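Local structure of putative dehydrogenase (Amycolatopsis orientalis, 5A9T) at the interface of chains A and B. The protein is an imine reductase that uses NADPH to reduce cyclic imines stereoselectively to chiral amines. Coordinates in Å, arbitrary orientation; residue numbers count along the deposited sequence, not the author numbering. Chains: chain A/B, Putative dehydrogenase.

Contact 1: the interface of chains A and B. Residues chain A 191-192, 194-195, 251, 255; chain B 99, 169, 172.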
loop_
_atom_site.group_PDB
_atom_site.type_symbol
_atom_site.label_atom_id
_atom_site.label_comp_id
_atom_site.label_asym_id
_atom_site.label_seq_id
_atom_site.Cartn_x
_atom_site.Cartn_y
_atom_site.Cartn_z
ATOM N N LEU A 191 15.590 2.307 3.007
ATOM C CA LEU A 191 16.030 3.716 2.982
ATOM C C LEU A 191 16.164 4.270 4.335
ATOM O O LEU A 191 17.227 4.785 4.686
ATOM C CB LEU A 191 15.095 4.578 2.138
ATOM C CG LEU A 191 15.240 4.479 0.656
ATOM C CD1 LEU A 191 14.047 5.061 -0.083
ATOM C CD2 LEU A 191 16.545 5.204 0.284
ATOM N N VAL A 192 15.140 4.189 5.185
ATOM C CA VAL A 192 15.330 4.774 6.573
ATOM C C VAL A 192 16.301 3.937 7.377
ATOM O O VAL A 192 17.010 4.438 8.256
ATOM C CB VAL A 192 14.010 5.050 7.313
ATOM C CG1 VAL A 192 13.181 5.994 6.516
ATOM C CG2 VAL A 192 13.220 3.735 7.619
ATOM N N SER A 194 19.039 2.855 6.379
ATOM C CA SER A 194 20.432 3.316 6.101
ATOM C C SER A 194 20.825 4.392 7.083
ATOM O O SER A 194 22.061 4.689 7.171
ATOM C CB SER A 194 20.542 3.755 4.632
ATOM O OG SER A 194 19.869 4.930 4.394
ATOM N N ALA A 195 19.894 5.000 7.762
ATOM C CA ALA A 195 20.131 5.971 8.796
ATOM C C ALA A 195 19.887 5.385 10.192
ATOM O O ALA A 195 19.879 6.153 11.185
ATOM C CB ALA A 195 19.342 7.249 8.524
ATOM N N THR A 251 18.760 9.857 -4.278
ATOM C CA THR A 251 18.906 9.791 -2.881
ATOM C C THR A 251 19.234 8.337 -2.426
ATOM O O THR A 251 19.983 8.100 -1.474
ATOM C CB THR A 251 17.643 10.293 -2.161
ATOM O OG1 THR A 251 17.589 11.734 -2.436
ATOM C CG2 THR A 251 17.691 10.094 -0.687
ATOM N N GLN A 255 22.512 7.086 -0.299
ATOM C CA GLN A 255 22.423 6.301 0.887
ATOM C C GLN A 255 22.947 4.876 0.845
ATOM O O GLN A 255 22.940 4.143 1.852
ATOM C CB GLN A 255 20.961 6.196 1.373
ATOM C CG GLN A 255 20.363 7.559 1.752
ATOM C CD GLN A 255 21.010 8.228 2.912
ATOM O OE1 GLN A 255 21.519 9.329 2.755
ATOM N NE2 GLN A 255 21.074 7.560 4.097
ATOM N N PRO B 99 19.346 14.353 1.838
ATOM C CA PRO B 99 19.846 14.342 3.178
ATOM C C PRO B 99 21.202 15.019 3.327
ATOM O O PRO B 99 21.427 15.790 4.281
ATOM C CB PRO B 99 19.925 12.850 3.575
ATOM C CG PRO B 99 18.879 12.252 2.727
ATOM C CD PRO B 99 18.891 12.960 1.443
ATOM N N LEU B 169 14.943 12.147 4.251
ATOM C CA LEU B 169 15.094 10.701 4.004
ATOM C C LEU B 169 13.701 10.047 4.208
ATOM O O LEU B 169 13.337 9.157 3.394
ATOM C CB LEU B 169 16.103 10.126 4.920
ATOM C CG LEU B 169 16.405 8.641 4.807
ATOM C CD1 LEU B 169 16.876 8.297 3.418
ATOM C CD2 LEU B 169 17.412 8.225 5.851
ATOM N N THR B 172 11.522 10.780 1.207
ATOM C CA THR B 172 11.961 9.970 0.116
ATOM C C THR B 172 11.455 8.541 0.271
ATOM O O THR B 172 10.912 7.971 -0.724
ATOM C CB THR B 172 13.487 9.985 0.015
ATOM O OG1 THR B 172 13.911 11.378 -0.136
ATOM C CG2 THR B 172 13.941 9.199 -1.233
#
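The hydroxyl A:Ser194 OG is held between A:Leu191 and A:Gln255, two residues that touch B:Leu169 across the interface. A:Ser194 OG donates to the carbonyl A:Leu191 O at 2.7 Å, lying in the carbonyl plane, and accepts from the side-chain amide A:Gln255 NE2 at 2.9 Å along a nearly linear N-H, 178° at the hydrogen. The acceptor lies in the amide plane of A:Gln255, a geometry that would help to hold the amide's turn. Chi1 of A:Gln255 (-62°) puts its CG against the methyl B:Leu169 CD1 at 3.9 Å; the bend at chi2 then turns the amide toward A:Ser194 and B:Pro99, with A:Gln255 OE1 3.9 Å from the ring carbon B:Pro99 CG. B:Leu169 extends toward chain A with CG anti to the backbone N (chi1 -180°). Its other methyl, B:Leu169 CD2, packs tightly on A:Ala195 CB at 3.4 Å. The leucine thus fits among carbon atoms of A:Ala195 and A:Gln255 and beside A:Leu191 O, with the A:Ser194 bonds probably holding these walls in place. Next to it, A:Thr251 CG2 and B:Thr172 CG2 meet tip to tip at 3.9 Å, and A:Thr251 CG2 also touches B:Pro99 CD at 3.8 Å. In the fold, the start of chain B's helix 166-193 and the first residue of its helix 99-111 meet the end of chain A's helix 166-193, the loop after it and the C-terminal part of helix 238-255.

Contact 2: the interface of chains A and B. Residues chain A 185, 199-200, 203, 207; chain B 216, 219-220, 223.
One face of the A:Phe185 ring receives the methyl B:Ile219 CG2, which stands over the ring centre, 3.6 Å from the centroid, in a CH-pi contact; B:Ile219 CD1 reaches the root of the ring, 3.9 Å from A:Phe185 CG. This is the helical dimer interface of an imine reductase of the HIBADH-related family, in which helices 199-228 of the two chains pack together. B:Ile219 holds CG2 anti to its backbone N and CG1 beside that nitrogen (chi1 -72°), directing both branches at chain A. B:Ile219 CG2 is also bordered by A:Val207 CG2 at 3.7 Å and by the methyl of A:Thr203. With alanine in place of A:Phe185, B:Ile219 would probably lose the aromatic surface under CG2 and its side chain be freer to shift. A:Val207 CG1 lies against the aliphatic B:Lys220 CD at 3.7 Å. It also nears B:Gly216 CA at 3.7 Å, where the lack of a side chain probably allows the approach. A:Thr203 splits its roles: A:Thr203 CG2 packs on B:Ala223 CB at 3.7 Å, while A:Thr203 OG1 donates to A:Ala200 O at 2.9 Å within its own helix. A water 3.0 Å from A:Thr203 OG1 in turn contacts the side-chain amine B:Lys220 NZ.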
loop_
_atom_site.group_PDB
_atom_site.type_symbol
_atom_site.label_atom_id
_atom_site.label_comp_id
_atom_site.label_asym_id
_atom_site.label_seq_id
_atom_site.Cartn_x
_atom_site.Cartn_y
_atom_site.Cartn_z
ATOM N N PHE A 185 6.942 -0.839 0.801
ATOM C CA PHE A 185 7.297 -0.692 2.195
ATOM C C PHE A 185 8.732 -1.117 2.482
ATOM O O PHE A 185 9.429 -0.455 3.247
ATOM C CB PHE A 185 6.308 -1.426 3.115
ATOM C CG PHE A 185 6.790 -1.488 4.506
ATOM C CD1 PHE A 185 6.588 -0.379 5.367
ATOM C CD2 PHE A 185 7.498 -2.557 4.998
ATOM C CE1 PHE A 185 7.141 -0.380 6.637
ATOM C CE2 PHE A 185 8.006 -2.551 6.282
ATOM C CZ PHE A 185 7.896 -1.465 7.078
ATOM N N ALA A 199 12.760 -1.003 11.241
ATOM C CA ALA A 199 11.513 -1.173 10.583
ATOM C C ALA A 199 10.316 -1.017 11.518
ATOM O O ALA A 199 9.296 -0.442 11.161
ATOM C CB ALA A 199 11.427 -2.517 9.857
ATOM N N ALA A 200 10.426 -1.556 12.775
ATOM C CA ALA A 200 9.307 -1.488 13.710
ATOM C C ALA A 200 9.020 -0.054 14.170
ATOM O O ALA A 200 7.879 0.334 14.260
ATOM C CB ALA A 200 9.536 -2.431 14.860
ATOM N N THR A 203 7.312 1.761 10.985
ATOM C CA THR A 203 5.855 1.504 10.801
ATOM C C THR A 203 4.868 2.422 11.478
ATOM O O THR A 203 3.740 2.628 11.083
ATOM C CB THR A 203 5.424 0.069 11.218
ATOM O OG1 THR A 203 5.514 0.010 12.697
ATOM C CG2 THR A 203 6.229 -0.929 10.571
ATOM N N VAL A 207 2.781 2.937 8.423
ATOM C CA VAL A 207 1.551 2.154 8.448
ATOM C C VAL A 207 0.463 2.767 9.249
ATOM O O VAL A 207 -0.681 2.799 8.771
ATOM C CB VAL A 207 1.873 0.698 8.972
ATOM C CG1 VAL A 207 0.569 -0.045 9.049
ATOM C CG2 VAL A 207 2.835 0.085 8.012
ATOM N N GLY B 216 -1.462 -3.557 5.926
ATOM C CA GLY B 216 -0.917 -2.802 7.061
ATOM C C GLY B 216 -0.672 -3.668 8.287
ATOM O O GLY B 216 0.358 -3.657 8.951
ATOM N N ILE B 219 2.315 -5.966 7.835
ATOM C CA ILE B 219 3.563 -5.230 8.010
ATOM C C ILE B 219 3.897 -5.012 9.526
ATOM O O ILE B 219 4.990 -5.256 9.935
ATOM C CB ILE B 219 3.490 -3.900 7.298
ATOM C CG1 ILE B 219 3.553 -4.139 5.796
ATOM C CG2 ILE B 219 4.701 -3.044 7.710
ATOM C CD1 ILE B 219 3.218 -2.930 4.967
ATOM N N LYS B 220 2.874 -4.600 10.268
ATOM C CA LYS B 220 3.016 -4.402 11.737
ATOM C C LYS B 220 3.427 -5.694 12.404
ATOM O O LYS B 220 4.267 -5.694 13.367
ATOM C CB LYS B 220 1.753 -3.816 12.362
ATOM C CG LYS B 220 1.618 -2.352 12.034
ATOM C CD LYS B 220 0.203 -1.838 12.239
ATOM C CE LYS B 220 -0.209 -1.850 13.696
ATOM N NZ LYS B 220 0.544 -0.826 14.439
ATOM N N ALA B 223 7.313 -6.535 11.212
ATOM C CA ALA B 223 8.443 -5.583 11.272
ATOM C C ALA B 223 9.515 -5.971 12.331
ATOM O O ALA B 223 10.679 -5.868 12.060
ATOM C CB ALA B 223 7.936 -4.131 11.406
HETATM O O HOH W 1 3.151 0.571 14.448
#

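Contact 3: the interface of chains A and B. Residues chain A 179, 182-183, 186; chain B 219, 282-283, 285.
With CG anti to its backbone N (chi1 -178°), B:Tyr282 carries its ring out toward helix 166-193 of chain A, where A:Asn183, its CG anti to the carbonyl carbon, turns its amide to meet the phenol. The side chains cross at about a right angle, yet amide and ring planes are nearly parallel, 9° apart. A:Asn183 ND2 donates to B:Tyr282 OH at 2.6 Å through a moderately bent N-H (154° at the hydrogen), with the oxygen tilted from the amide plane. A water 3.0 Å from A:Asn183 OD1 and 2.8 Å from B:Tyr282 OH engages the other end of the amide, which probably restrains its rotation. B:Tyr282 CE2 comes to the edge of the A:Tyr179 ring, in its plane, 3.5 Å from A:Tyr179 CE1. A:Met182, bent at chi2 and chi3, threads between two partners: A:Met182 SD sits at the ring edge of B:Tyr283, 3.6 Å from B:Tyr283 CE1, and A:Met182 CE lies beside B:Ile219 CG1 at 3.5 Å. Farther along, A:Leu186 CD1 meets B:Val285 CG1 at 3.7 Å. Because B:Tyr282 and B:Tyr283 also line the pocket for the amine (1R)-1-methyl-1,2,3,4-tetrahydroisoquinoline, this support of 3-10 helix 282-288 probably helps to shape the active site between the subunits.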
loop_
_atom_site.group_PDB
_atom_site.type_symbol
_atom_site.label_atom_id
_atom_site.label_comp_id
_atom_site.label_asym_id
_atom_site.label_seq_id
_atom_site.Cartn_x
_atom_site.Cartn_y
_atom_site.Cartn_z
ATOM N N TYR A 179 1.713 -7.520 -3.237
ATOM C CA TYR A 179 3.156 -7.719 -3.530
ATOM C C TYR A 179 3.824 -6.380 -3.800
ATOM O O TYR A 179 4.898 -6.037 -3.266
ATOM C CB TYR A 179 3.419 -8.679 -4.696
ATOM C CG TYR A 179 3.249 -10.126 -4.350
ATOM C CD1 TYR A 179 4.192 -10.724 -3.500
ATOM C CD2 TYR A 179 2.148 -10.870 -4.774
ATOM C CE1 TYR A 179 4.042 -12.038 -3.116
ATOM C CE2 TYR A 179 1.964 -12.148 -4.377
ATOM C CZ TYR A 179 2.912 -12.720 -3.525
ATOM O OH TYR A 179 2.679 -14.050 -3.131
ATOM N N MET A 182 3.982 -4.225 -0.475
ATOM C CA MET A 182 4.937 -4.741 0.433
ATOM C C MET A 182 6.344 -4.405 -0.048
ATOM O O MET A 182 7.157 -4.027 0.752
ATOM C CB MET A 182 4.847 -6.270 0.594
ATOM C CG MET A 182 5.732 -6.863 1.608
ATOM S SD MET A 182 5.270 -6.232 3.266
ATOM C CE MET A 182 3.721 -6.503 3.169
ATOM N N ASN A 183 6.586 -4.527 -1.348
ATOM C CA ASN A 183 7.903 -4.162 -1.879
ATOM C C ASN A 183 8.188 -2.679 -1.605
ATOM O O ASN A 183 9.327 -2.305 -1.341
ATOM C CB ASN A 183 8.009 -4.556 -3.356
ATOM C CG ASN A 183 8.037 -6.048 -3.575
ATOM O OD1 ASN A 183 7.718 -6.456 -4.738
ATOM N ND2 ASN A 183 8.244 -6.781 -2.613
ATOM N N LEU A 186 9.135 -2.258 1.936
ATOM C CA LEU A 186 10.473 -2.772 2.236
ATOM C C LEU A 186 11.552 -1.898 1.636
ATOM O O LEU A 186 12.592 -1.688 2.271
ATOM C CB LEU A 186 10.598 -4.223 1.676
ATOM C CG LEU A 186 9.748 -5.201 2.443
ATOM C CD1 LEU A 186 9.752 -6.546 1.725
ATOM C CD2 LEU A 186 10.081 -5.405 3.903
ATOM N N ILE B 219 2.315 -5.966 7.835
ATOM C CA ILE B 219 3.563 -5.230 8.010
ATOM C C ILE B 219 3.897 -5.012 9.526
ATOM O O ILE B 219 4.990 -5.256 9.935
ATOM C CB ILE B 219 3.490 -3.900 7.298
ATOM C CG1 ILE B 219 3.553 -4.139 5.796
ATOM C CG2 ILE B 219 4.701 -3.044 7.710
ATOM C CD1 ILE B 219 3.218 -2.930 4.967
ATOM N N TYR B 282 9.488 -14.152 2.905
ATOM C CA TYR B 282 9.362 -13.176 1.823
ATOM C C TYR B 282 10.194 -11.957 2.118
ATOM O O TYR B 282 10.845 -11.370 1.291
ATOM C CB TYR B 282 7.884 -12.793 1.694
ATOM C CG TYR B 282 7.700 -11.812 0.552
ATOM C CD1 TYR B 282 7.855 -10.442 0.705
ATOM C CD2 TYR B 282 7.325 -12.273 -0.706
ATOM C CE1 TYR B 282 7.766 -9.573 -0.346
ATOM C CE2 TYR B 282 7.195 -11.418 -1.746
ATOM C CZ TYR B 282 7.477 -10.059 -1.612
ATOM O OH TYR B 282 7.327 -9.237 -2.706
ATOM N N TYR B 283 10.129 -11.511 3.385
ATOM C CA TYR B 283 10.675 -10.215 3.834
ATOM C C TYR B 283 12.173 -10.141 3.759
ATOM O O TYR B 283 12.732 -9.072 3.714
ATOM C CB TYR B 283 10.141 -9.910 5.255
ATOM C CG TYR B 283 8.675 -10.070 5.316
ATOM C CD1 TYR B 283 7.807 -9.136 4.717
ATOM C CD2 TYR B 283 8.079 -11.229 5.824
ATOM C CE1 TYR B 283 6.449 -9.367 4.658
ATOM C CE2 TYR B 283 6.692 -11.430 5.752
ATOM C CZ TYR B 283 5.908 -10.514 5.169
ATOM O OH TYR B 283 4.564 -10.683 5.118
ATOM N N VAL B 285 13.814 -10.448 1.219
ATOM C CA VAL B 285 14.132 -9.695 -0.044
ATOM C C VAL B 285 14.722 -8.354 0.253
ATOM O O VAL B 285 15.559 -7.856 -0.477
ATOM C CB VAL B 285 12.903 -9.661 -0.938
ATOM C CG1 VAL B 285 11.870 -8.682 -0.424
ATOM C CG2 VAL B 285 13.295 -9.298 -2.344
HETATM O O HOH W 2 7.652 -9.351 -5.437
#

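The centres of the C-alpha atoms of contacts 2 and 3 are about 10 Å apart, and the two share B:Ile219. Contact 1 lies farther off, about 17 Å from contact 2 and 18 Å from contact 3 between the centres of their C-alpha atoms. Chain A's helix 166-193 runs through all three, joining the side near chain B's nucleotide-binding domain, at contact 1, to the amine pocket residues at contact 3. Two-fold symmetry repeats each contact with the chains exchanged, giving a continuous, intertwined dimer in which the subunits probably depend on each other for active-site shape.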